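PILD processed protein (Shewanella oneidensis, PDB 4D40) is a type IV pilin subunit that probably assembles into pilus filaments, the thin surface fibres with which bacteria adhere and interact with their surroundings. Local coordinates at residues 7-12 and 42-47; 14-19 and 32-37; 21-24 and 30-33; 71-74 and 80-83. All coordinates share one frame; numbering follows the deposited sequence.

Contact 1: residues 7-12 and 42-47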
loop_
_atom_site.group_PDB
_atom_site.type_symbol
_atom_site.label_atom_id
_atom_site.label_comp_id
_atom_site.label_asym_id
_atom_site.label_seq_id
_atom_site.Cartn_x
_atom_site.Cartn_y
_atom_site.Cartn_z
ATOM N N PHE A 7 9.797 6.193 -0.396
ATOM C CA PHE A 7 9.840 5.652 0.956
ATOM C C PHE A 7 8.687 6.214 1.790
ATOM O O PHE A 7 8.126 5.507 2.634
ATOM C CB PHE A 7 11.191 5.947 1.612
ATOM C CG PHE A 7 12.356 5.204 0.991
ATOM C CD1 PHE A 7 12.208 3.913 0.498
ATOM C CD2 PHE A 7 13.602 5.798 0.911
ATOM C CE1 PHE A 7 13.274 3.240 -0.068
ATOM C CE2 PHE A 7 14.677 5.128 0.345
ATOM C CZ PHE A 7 14.512 3.846 -0.141
ATOM N N ASP A 8 8.325 7.473 1.545
ATOM C CA ASP A 8 7.136 8.066 2.161
ATOM C C ASP A 8 5.888 7.259 1.821
ATOM O O ASP A 8 5.047 6.995 2.680
ATOM C CB ASP A 8 6.931 9.511 1.700
ATOM C CG ASP A 8 7.911 10.479 2.331
ATOM O OD1 ASP A 8 8.548 10.131 3.350
ATOM O OD2 ASP A 8 8.031 11.601 1.798
ATOM N N ALA A 9 5.759 6.891 0.552
ATOM C CA ALA A 9 4.623 6.095 0.103
ATOM C C ALA A 9 4.618 4.730 0.779
ATOM O O ALA A 9 3.569 4.234 1.196
ATOM C CB ALA A 9 4.653 5.944 -1.413
ATOM N N GLN A 10 5.798 4.130 0.894
ATOM C CA GLN A 10 5.935 2.845 1.567
ATOM C C GLN A 10 5.475 2.947 3.015
ATOM O O GLN A 10 4.753 2.079 3.506
ATOM C CB GLN A 10 7.381 2.352 1.503
ATOM C CG GLN A 10 7.777 1.836 0.133
ATOM C CD GLN A 10 9.251 1.518 0.004
ATOM O OE1 GLN A 10 9.955 1.310 0.996
ATOM N NE2 GLN A 10 9.731 1.479 -1.234
ATOM N N GLN A 11 5.882 4.014 3.690
ATOM C CA GLN A 11 5.517 4.207 5.088
ATOM C C GLN A 11 4.010 4.318 5.241
ATOM O O GLN A 11 3.447 3.853 6.225
ATOM C CB GLN A 11 6.194 5.453 5.651
ATOM C CG GLN A 11 7.678 5.285 5.899
ATOM C CD GLN A 11 8.330 6.564 6.391
ATOM O OE1 GLN A 11 8.461 7.534 5.645
ATOM N NE2 GLN A 11 8.732 6.573 7.655
ATOM N N TYR A 12 3.358 4.914 4.247
ATOM C CA TYR A 12 1.918 5.120 4.306
ATOM C C TYR A 12 1.183 3.819 4.038
ATOM O O TYR A 12 0.135 3.569 4.631
ATOM C CB TYR A 12 1.488 6.189 3.306
ATOM C CG TYR A 12 0.017 6.522 3.355
ATOM C CD1 TYR A 12 -0.565 6.996 4.515
ATOM C CD2 TYR A 12 -0.787 6.382 2.231
ATOM C CE1 TYR A 12 -1.905 7.310 4.567
ATOM C CE2 TYR A 12 -2.131 6.699 2.275
ATOM C CZ TYR A 12 -2.684 7.164 3.446
ATOM O OH TYR A 12 -4.019 7.487 3.500
ATOM N N TYR A 42 1.814 9.980 -5.810
ATOM C CA TYR A 42 1.273 8.626 -5.773
ATOM C C TYR A 42 -0.236 8.616 -5.606
ATOM O O TYR A 42 -0.806 9.451 -4.899
ATOM C CB TYR A 42 1.893 7.800 -4.631
ATOM C CG TYR A 42 3.317 7.360 -4.884
ATOM C CD1 TYR A 42 3.590 6.168 -5.540
ATOM C CD2 TYR A 42 4.383 8.128 -4.455
ATOM C CE1 TYR A 42 4.892 5.766 -5.783
ATOM C CE2 TYR A 42 5.687 7.742 -4.691
ATOM C CZ TYR A 42 5.936 6.557 -5.349
ATOM O OH TYR A 42 7.232 6.172 -5.579
ATOM N N SER A 43 -0.861 7.641 -6.255
ATOM C CA SER A 43 -2.273 7.352 -6.081
ATOM C C SER A 43 -2.383 6.035 -5.339
ATOM O O SER A 43 -1.823 5.033 -5.778
ATOM C CB SER A 43 -2.982 7.281 -7.431
ATOM O OG SER A 43 -2.838 8.501 -8.125
ATOM N N PHE A 44 -3.090 6.047 -4.213
ATOM C CA PHE A 44 -3.186 4.861 -3.358
ATOM C C PHE A 44 -4.532 4.160 -3.511
ATOM O O PHE A 44 -5.568 4.815 -3.654
ATOM C CB PHE A 44 -2.972 5.244 -1.896
ATOM C CG PHE A 44 -1.628 5.848 -1.620
ATOM C CD1 PHE A 44 -0.540 5.046 -1.309
ATOM C CD2 PHE A 44 -1.447 7.219 -1.673
ATOM C CE1 PHE A 44 0.700 5.604 -1.050
ATOM C CE2 PHE A 44 -0.215 7.778 -1.412
ATOM C CZ PHE A 44 0.863 6.967 -1.106
ATOM N N SER A 45 -4.512 2.830 -3.479
ATOM C CA SER A 45 -5.734 2.050 -3.583
ATOM C C SER A 45 -5.715 0.872 -2.620
ATOM O O SER A 45 -4.654 0.356 -2.279
ATOM C CB SER A 45 -5.934 1.545 -5.019
ATOM O OG SER A 45 -4.887 0.663 -5.411
ATOM N N TYR A 46 -6.909 0.485 -2.185
ATOM C CA TYR A 46 -7.132 -0.690 -1.351
ATOM C C TYR A 46 -8.105 -1.611 -2.065
ATOM O O TYR A 46 -9.212 -1.187 -2.419
ATOM C CB TYR A 46 -7.691 -0.281 0.008
ATOM C CG TYR A 46 -8.301 -1.410 0.809
ATOM C CD1 TYR A 46 -7.497 -2.354 1.410
ATOM C CD2 TYR A 46 -9.680 -1.508 0.989
ATOM C CE1 TYR A 46 -8.041 -3.388 2.164
ATOM C CE2 TYR A 46 -10.236 -2.539 1.753
ATOM C CZ TYR A 46 -9.398 -3.472 2.332
ATOM O OH TYR A 46 -9.917 -4.504 3.090
ATOM N N THR A 47 -7.687 -2.855 -2.284
ATOM C CA THR A 47 -8.511 -3.863 -2.955
ATOM C C THR A 47 -8.614 -5.114 -2.095
ATOM O O THR A 47 -7.680 -5.917 -2.055
ATOM C CB THR A 47 -7.929 -4.247 -4.330
ATOM O OG1 THR A 47 -7.743 -3.064 -5.115
ATOM C CG2 THR A 47 -8.861 -5.182 -5.077
#

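Contact 2: residues 14-19 and 32-37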
loop_
_atom_site.group_PDB
_atom_site.type_symbol
_atom_site.label_atom_id
_atom_site.label_comp_id
_atom_site.label_asym_id
_atom_site.label_seq_id
_atom_site.Cartn_x
_atom_site.Cartn_y
_atom_site.Cartn_z
ATOM N N VAL A 14 2.323 1.020 4.919
ATOM C CA VAL A 14 2.531 0.239 6.139
ATOM C C VAL A 14 1.534 0.642 7.222
ATOM O O VAL A 14 0.891 -0.221 7.815
ATOM C CB VAL A 14 3.984 0.381 6.645
ATOM C CG1 VAL A 14 4.138 -0.110 8.091
ATOM C CG2 VAL A 14 4.915 -0.395 5.730
ATOM N N THR A 15 1.376 1.937 7.478
ATOM C CA THR A 15 0.443 2.347 8.526
ATOM C C THR A 15 -0.984 2.006 8.085
ATOM O O THR A 15 -1.846 1.713 8.916
ATOM C CB THR A 15 0.574 3.841 8.877
ATOM O OG1 THR A 15 0.464 4.634 7.697
ATOM C CG2 THR A 15 1.913 4.109 9.541
ATOM N N SER A 16 -1.222 2.001 6.778
ATOM C CA SER A 16 -2.523 1.586 6.261
ATOM C C SER A 16 -2.775 0.104 6.517
ATOM O O SER A 16 -3.878 -0.279 6.912
ATOM C CB SER A 16 -2.631 1.887 4.771
ATOM O OG SER A 16 -2.616 3.295 4.558
ATOM N N ALA A 17 -1.755 -0.720 6.305
ATOM C CA ALA A 17 -1.873 -2.155 6.553
ATOM C C ALA A 17 -2.103 -2.420 8.037
ATOM O O ALA A 17 -2.812 -3.363 8.407
ATOM C CB ALA A 17 -0.621 -2.894 6.074
ATOM N N GLN A 18 -1.496 -1.593 8.882
ATOM C CA GLN A 18 -1.622 -1.758 10.332
ATOM C C GLN A 18 -3.049 -1.453 10.785
ATOM O O GLN A 18 -3.596 -2.109 11.677
ATOM C CB GLN A 18 -0.611 -0.866 11.065
ATOM C CG GLN A 18 0.830 -1.327 10.859
ATOM C CD GLN A 18 1.858 -0.351 11.361
ATOM O OE1 GLN A 18 1.536 0.766 11.768
ATOM N NE2 GLN A 18 3.121 -0.775 11.358
ATOM N N ALA A 19 -3.662 -0.463 10.154
ATOM C CA ALA A 19 -5.048 -0.137 10.451
ATOM C C ALA A 19 -5.976 -1.265 9.991
ATOM O O ALA A 19 -6.953 -1.590 10.670
ATOM C CB ALA A 19 -5.433 1.174 9.793
ATOM N N ALA A 32 -14.686 -3.606 3.553
ATOM C CA ALA A 32 -15.073 -3.446 2.158
ATOM C C ALA A 32 -14.295 -2.319 1.487
ATOM O O ALA A 32 -14.075 -2.349 0.274
ATOM C CB ALA A 32 -16.560 -3.184 2.056
ATOM N N SER A 33 -13.895 -1.322 2.274
ATOM C CA SER A 33 -13.174 -0.160 1.751
ATOM C C SER A 33 -12.273 0.477 2.798
ATOM O O SER A 33 -12.407 0.211 3.987
ATOM C CB SER A 33 -14.160 0.892 1.232
ATOM O OG SER A 33 -14.973 1.398 2.279
ATOM N N GLN A 34 -11.361 1.329 2.339
ATOM C CA GLN A 34 -10.479 2.081 3.222
ATOM C C GLN A 34 -10.219 3.428 2.568
ATOM O O GLN A 34 -9.880 3.486 1.386
ATOM C CB GLN A 34 -9.161 1.343 3.474
ATOM C CG GLN A 34 -8.231 2.046 4.470
ATOM C CD GLN A 34 -6.918 1.300 4.695
ATOM O OE1 GLN A 34 -6.398 0.648 3.788
ATOM N NE2 GLN A 34 -6.376 1.397 5.911
ATOM N N SER A 35 -10.396 4.504 3.327
ATOM C CA SER A 35 -10.132 5.844 2.822
ATOM C C SER A 35 -8.632 6.110 2.816
ATOM O O SER A 35 -7.963 5.980 3.843
ATOM C CB SER A 35 -10.859 6.890 3.668
ATOM O OG SER A 35 -10.696 8.185 3.121
ATOM N N LEU A 36 -8.109 6.475 1.651
ATOM C CA LEU A 36 -6.685 6.722 1.494
ATOM C C LEU A 36 -6.485 8.082 0.856
ATOM O O LEU A 36 -7.296 8.513 0.040
ATOM C CB LEU A 36 -6.032 5.637 0.641
ATOM C CG LEU A 36 -6.128 4.208 1.178
ATOM C CD1 LEU A 36 -5.722 3.225 0.097
ATOM C CD2 LEU A 36 -5.255 4.053 2.407
ATOM N N ALA A 37 -5.405 8.751 1.242
ATOM C CA ALA A 37 -5.114 10.098 0.752
ATOM C C ALA A 37 -4.056 10.068 -0.335
ATOM O O ALA A 37 -2.936 9.628 -0.098
ATOM C CB ALA A 37 -4.658 10.978 1.894
#

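Contact 3: residues 21-24 and 30-33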
loop_
_atom_site.group_PDB
_atom_site.type_symbol
_atom_site.label_atom_id
_atom_site.label_comp_id
_atom_site.label_asym_id
_atom_site.label_seq_id
_atom_site.Cartn_x
_atom_site.Cartn_y
_atom_site.Cartn_z
ATOM N N GLU A 21 -5.260 -4.416 9.899
ATOM C CA GLU A 21 -5.143 -5.534 10.842
ATOM C C GLU A 21 -5.957 -5.288 12.113
ATOM O O GLU A 21 -6.429 -6.231 12.740
ATOM C CB GLU A 21 -3.685 -5.794 11.234
ATOM C CG GLU A 21 -2.844 -6.677 10.314
ATOM C CD GLU A 21 -3.607 -7.800 9.628
ATOM O OE1 GLU A 21 -4.130 -8.715 10.302
ATOM O OE2 GLU A 21 -3.656 -7.777 8.392
ATOM N N ARG A 22 -6.113 -4.025 12.502
ATOM C CA ARG A 22 -6.919 -3.708 13.673
ATOM C C ARG A 22 -8.382 -3.998 13.371
ATOM O O ARG A 22 -9.112 -4.517 14.216
ATOM C CB ARG A 22 -6.727 -2.249 14.095
ATOM C CG ARG A 22 -5.429 -2.001 14.834
ATOM C CD ARG A 22 -5.427 -0.646 15.534
ATOM N NE ARG A 22 -5.354 0.451 14.573
ATOM C CZ ARG A 22 -4.230 0.883 14.008
ATOM N NH1 ARG A 22 -3.066 0.311 14.293
ATOM N NH2 ARG A 22 -4.271 1.886 13.144
ATOM N N HIS A 23 -8.801 -3.680 12.152
ATOM C CA HIS A 23 -10.155 -3.999 11.726
ATOM C C HIS A 23 -10.343 -5.509 11.680
ATOM O O HIS A 23 -11.344 -6.032 12.165
ATOM C CB HIS A 23 -10.454 -3.393 10.358
ATOM C CG HIS A 23 -11.885 -3.538 9.945
ATOM N ND1 HIS A 23 -12.378 -4.682 9.359
ATOM C CD2 HIS A 23 -12.933 -2.685 10.046
ATOM C CE1 HIS A 23 -13.665 -4.526 9.106
ATOM N NE2 HIS A 23 -14.027 -3.325 9.518
ATOM N N TYR A 24 -9.359 -6.197 11.103
ATOM C CA TYR A 24 -9.394 -7.650 10.985
ATOM C C TYR A 24 -9.487 -8.302 12.362
ATOM O O TYR A 24 -10.212 -9.286 12.548
ATOM C CB TYR A 24 -8.152 -8.156 10.239
ATOM C CG TYR A 24 -8.208 -9.623 9.859
ATOM C CD1 TYR A 24 -7.836 -10.615 10.759
ATOM C CD2 TYR A 24 -8.627 -10.010 8.598
ATOM C CE1 TYR A 24 -7.888 -11.957 10.407
ATOM C CE2 TYR A 24 -8.683 -11.345 8.239
ATOM C CZ TYR A 24 -8.310 -12.310 9.140
ATOM O OH TYR A 24 -8.366 -13.640 8.774
ATOM N N TYR A 30 -11.342 -8.438 6.552
ATOM C CA TYR A 30 -10.927 -7.097 6.147
ATOM C C TYR A 30 -12.149 -6.306 5.696
ATOM O O TYR A 30 -13.159 -6.892 5.314
ATOM C CB TYR A 30 -9.870 -7.164 5.044
ATOM C CG TYR A 30 -8.562 -7.727 5.532
ATOM C CD1 TYR A 30 -7.778 -7.022 6.442
ATOM C CD2 TYR A 30 -8.111 -8.968 5.098
ATOM C CE1 TYR A 30 -6.578 -7.535 6.898
ATOM C CE2 TYR A 30 -6.912 -9.487 5.552
ATOM C CZ TYR A 30 -6.154 -8.771 6.455
ATOM O OH TYR A 30 -4.962 -9.292 6.903
ATOM N N PRO A 31 -12.068 -4.964 5.750
ATOM C CA PRO A 31 -13.212 -4.115 5.399
ATOM C C PRO A 31 -13.470 -4.007 3.903
ATOM O O PRO A 31 -12.575 -4.257 3.099
ATOM C CB PRO A 31 -12.817 -2.749 5.962
ATOM C CG PRO A 31 -11.331 -2.764 5.954
ATOM C CD PRO A 31 -10.948 -4.174 6.290
ATOM N N ALA A 32 -14.686 -3.606 3.553
ATOM C CA ALA A 32 -15.073 -3.446 2.158
ATOM C C ALA A 32 -14.295 -2.319 1.487
ATOM O O ALA A 32 -14.075 -2.349 0.274
ATOM C CB ALA A 32 -16.560 -3.184 2.056
ATOM N N SER A 33 -13.895 -1.322 2.274
ATOM C CA SER A 33 -13.174 -0.160 1.751
ATOM C C SER A 33 -12.273 0.477 2.798
ATOM O O SER A 33 -12.407 0.211 3.987
ATOM C CB SER A 33 -14.160 0.892 1.232
ATOM O OG SER A 33 -14.973 1.398 2.279
#

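Contact 4: residues 71-74 and 80-83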
loop_
_atom_site.group_PDB
_atom_site.type_symbol
_atom_site.label_atom_id
_atom_site.label_comp_id
_atom_site.label_asym_id
_atom_site.label_seq_id
_atom_site.Cartn_x
_atom_site.Cartn_y
_atom_site.Cartn_z
ATOM N N THR A 71 5.083 0.914 -9.550
ATOM C CA THR A 71 4.001 0.677 -8.608
ATOM C C THR A 71 4.458 -0.195 -7.454
ATOM O O THR A 71 5.068 -1.249 -7.655
ATOM C CB THR A 71 2.800 0.018 -9.300
ATOM O OG1 THR A 71 2.298 0.905 -10.305
ATOM C CG2 THR A 71 1.690 -0.288 -8.290
ATOM N N LEU A 72 4.143 0.258 -6.246
ATOM C CA LEU A 72 4.482 -0.453 -5.024
ATOM C C LEU A 72 3.237 -1.133 -4.495
ATOM O O LEU A 72 2.160 -0.553 -4.530
ATOM C CB LEU A 72 5.024 0.505 -3.972
ATOM C CG LEU A 72 6.065 1.508 -4.447
ATOM C CD1 LEU A 72 6.219 2.602 -3.406
ATOM C CD2 LEU A 72 7.388 0.828 -4.723
ATOM N N SER A 73 3.366 -2.357 -4.003
ATOM C CA SER A 73 2.221 -2.985 -3.366
ATOM C C SER A 73 2.619 -3.740 -2.114
ATOM O O SER A 73 3.776 -4.120 -1.933
ATOM C CB SER A 73 1.504 -3.930 -4.327
ATOM O OG SER A 73 2.282 -5.073 -4.602
ATOM N N LEU A 74 1.615 -3.939 -1.271
ATOM C CA LEU A 74 1.747 -4.598 0.021
ATOM C C LEU A 74 0.455 -5.366 0.278
ATOM O O LEU A 74 -0.621 -4.776 0.214
ATOM C CB LEU A 74 2.002 -3.562 1.116
ATOM C CG LEU A 74 1.987 -4.037 2.569
ATOM C CD1 LEU A 74 2.976 -5.158 2.751
ATOM C CD2 LEU A 74 2.310 -2.877 3.506
ATOM N N ARG A 80 5.855 -7.550 -0.107
ATOM C CA ARG A 80 6.117 -6.237 -0.680
ATOM C C ARG A 80 6.659 -6.373 -2.097
ATOM O O ARG A 80 7.544 -7.187 -2.359
ATOM C CB ARG A 80 7.094 -5.472 0.208
ATOM C CG ARG A 80 6.501 -5.090 1.561
ATOM C CD ARG A 80 7.512 -5.264 2.686
ATOM N NE ARG A 80 7.221 -4.420 3.848
ATOM C CZ ARG A 80 6.300 -4.685 4.772
ATOM N NH1 ARG A 80 5.541 -5.771 4.685
ATOM N NH2 ARG A 80 6.135 -3.851 5.790
ATOM N N VAL A 81 6.102 -5.577 -3.002
ATOM C CA VAL A 81 6.464 -5.610 -4.414
ATOM C C VAL A 81 6.862 -4.206 -4.852
ATOM O O VAL A 81 6.206 -3.246 -4.459
ATOM C CB VAL A 81 5.293 -6.112 -5.278
ATOM C CG1 VAL A 81 5.626 -6.045 -6.770
ATOM C CG2 VAL A 81 4.919 -7.530 -4.881
ATOM N N PRO A 82 7.926 -4.077 -5.673
ATOM C CA PRO A 82 8.867 -5.100 -6.151
ATOM C C PRO A 82 9.598 -5.818 -5.017
ATOM O O PRO A 82 9.946 -5.190 -4.020
ATOM C CB PRO A 82 9.854 -4.302 -7.009
ATOM C CG PRO A 82 9.102 -3.098 -7.440
ATOM C CD PRO A 82 8.167 -2.770 -6.313
ATOM N N ALA A 83 9.815 -7.121 -5.178
ATOM C CA ALA A 83 10.352 -7.960 -4.109
ATOM C C ALA A 83 11.787 -7.598 -3.733
ATOM O O ALA A 83 12.203 -7.803 -2.592
ATOM C CB ALA A 83 10.276 -9.429 -4.513
#

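Contact 1: residues 7-12 and 42-47
The backbone O of Tyr-12, the residue whose ring meets Phe-44 across this contact, is gripped by Ser-16 OG and, more weakly, by Thr-15 OG1, both on the next turn of the helix. This is the central packing of the type IV pilin fold, in which a long amino-terminal helix lies against an antiparallel sheet. Helix segment 7-12 and strand segment 42-47 run almost side by side in the same direction, with axes 10.4 Å apart at closest and an angle of 16° between them.

Three aromatic side chains and one methyl make the contact. Tyr-12 and Phe-44 form a T-shaped pair with ring centroids 4.9 Å apart and planes at 75°. Tyr-12 contributes the edge, and its CD2 stands over the middle of the Phe-44 face, 3.7 Å from Phe-44 CE1. With CG anti to the backbone N (chi1 -177°), the tyrosine ring swings toward the strand and the loop before it, where a hydrogen bond from the backbone N of Ala-37 ties down its hydroxyl end. One turn earlier the helix presents a methyl: Ala-9 CB sits over a face of Tyr-42, 3.8 Å from the ring centroid, as a CH-pi contact. At the far end of its ring, Tyr-42 OH is hydrogen-bonded to Gln-65 NE2. Ala-59, on the adjoining strand 55-61, touches both Tyr-42 and Phe-44. Ala-9 CB serves both strand rings at once, since it also lies 3.9 Å from Phe-44 CZ.

Contact 2: residues 14-19 and 32-37
Gln-34 lays its side-chain amide against the helix, with NE2 beside Ser-16 CB at 3.9 Å and Ala-19 CB at 4.0 Å, so that it spans one turn. From there NE2 donates a hydrogen bond to the backbone O of Ser-16 over 3.2 Å. The bond is nearly straight at the hydrogen, 168°, and the acceptor lies in the plane of the glutamine amide, as an N-H donor prefers. Seen from the carbonyl it is less regular: the C=O...NE2 angle is 116°, and NE2 stands tilted out of the carbonyl plane.

The glutamine reaches this far because it is stretched out: CG is anti to the backbone N (chi1 -176°) and the chain stays extended beyond it. In type IV pilins the alpha-beta loop joins the long helix to the first strand of the sheet, and residues 32-37 belong to that loop. They pass alongside the helix without regular structure of their own, heading back toward the start of the strand, and their side chains supply the attachment.

Leu-36 adds a van der Waals contact. Its side chain does not set out toward the helix, but the branch atom CD2 comes back to lie 3.5 Å from Ser-16 OG. The methyl thus meets an oxygen already hydrogen-bonded within the helix, to the backbone O of Tyr-12. Leu-57 of strand 55-61 touches Ser-16, Gln-34 and Leu-36 alike, and Leu-36 packs on Phe-44 and Tyr-46 as well.

Contact 3: residues 21-24 and 30-33
Glu-21 and Tyr-30 supply the polar part of this contact, where the last turns of the long pilin helix meet the start of the alpha-beta loop that doubles back over them. Tyr-30 OH donates to Glu-21 OE2 over 2.5 Å, a hydrogen bond so short that its exact length should be read with caution. OE2 lies at the edge of the tyrosine ring, close to its plane, while the carboxylate itself is turned 78° from that plane. The glutamate starts out pointing away from the loop and reaches the hydroxyl by bending at its second torsion (chi2 -34°). A second polar tie holds His-23: its ND1 is hydrogen-bonded to the backbone O of Leu-29, just before the loop segment, which, with Pro-31 on its face, helps set how the imidazole is turned.

Aromatic packing comes from Tyr-24 and Tyr-30. Their centroids are 4.5 Å apart and the planes make 43°, too oblique for either a stack or a T-shape. Tyr-24 CD2 nevertheless stands over the middle of the Tyr-30 ring, 3.5 Å from Tyr-30 CZ. Phe-55 adds an edge-to-face pairing with Tyr-30 from the sheet, so this ring links helix, loop and sheet.

The third kind is CH-pi. Pro-31 lies along the His-23 ring, the two side chains running past each other in opposite directions. Pro-31 CB is 3.8 Å from the imidazole centroid, almost squarely over the face, and Pro-31 CD comes to 3.4 Å from His-23 ND1.

Contact 4: residues 71-74 and 80-83
Ser-73 and Val-81 form the hydrogen-bonded pair of a short antiparallel beta hairpin, the last one in the sheet. Ser-73 N donates to Val-81 O over 3.0 Å and Val-81 N returns to Ser-73 O over 2.9 Å, so a closed ring of two bonds joins the strands. CA-H...O contacts flank it: Leu-72 CA lies 3.3 Å from Val-81 O, and Arg-80 CA approaches Ser-73 O.

On the sheet face that carries Ser-73 and Val-81, the serine hydroxyl tucks against the valine, OG to CB 3.3 Å. Its chi1 of 70° places OG between the backbone N and the carbonyl carbon and leans it toward Val-81. The other face belongs to the non-hydrogen-bonded pair Leu-74 and Arg-80, whose side chains run alongside each other in the same direction, toward the helix. Leu-74 CD1 comes to 3.3 Å from Arg-80 NH1, and 3.7 Å from Arg-80 CG. Beyond the pairing, the cis peptide bond before Pro-82 turns the chain, and Pro-82 CD meets Leu-72 CD2 at 4.0 Å.

Outside this shell, Val-81 O also accepts a hydrogen bond from Trp-87 NE1. A disulfide between Cys-69 and Cys-86 brackets the hairpin in sequence, as in the D-region of type IV pilins. Leu-74 rests on Ala-17 and Arg-80 on Val-14, both in helix 2-27. The guanidinium is held at several atoms: NH1 is hydrogen-bonded to Gly-78 O in the hairpin turn, and NE makes a salt bridge with the terminal carboxylate atom OXT of His-89.

Overall arrangement
Contact 1 lies nearest the middle of the molecule and is aromatic and methyl packing across its segments, as suits helix packed on sheet. Contacts 2 and 3 use the same helix further along but join it to the loop that follows; they share Ala-32 and Ser-33, and contact 3 is the one at the surface. Polar bonds accordingly enter: a single amide hydrogen bond in contact 2, a carboxylate-phenol one in contact 3. Contact 4, on the opposite side of the chain's centre from both, is backbone pairing within the sheet. Leu-72 bridges it to contact 1 by touching Ala-9, Gln-10 and Tyr-42, whereas contact 3 stays about 9 Å from it at the nearest atoms.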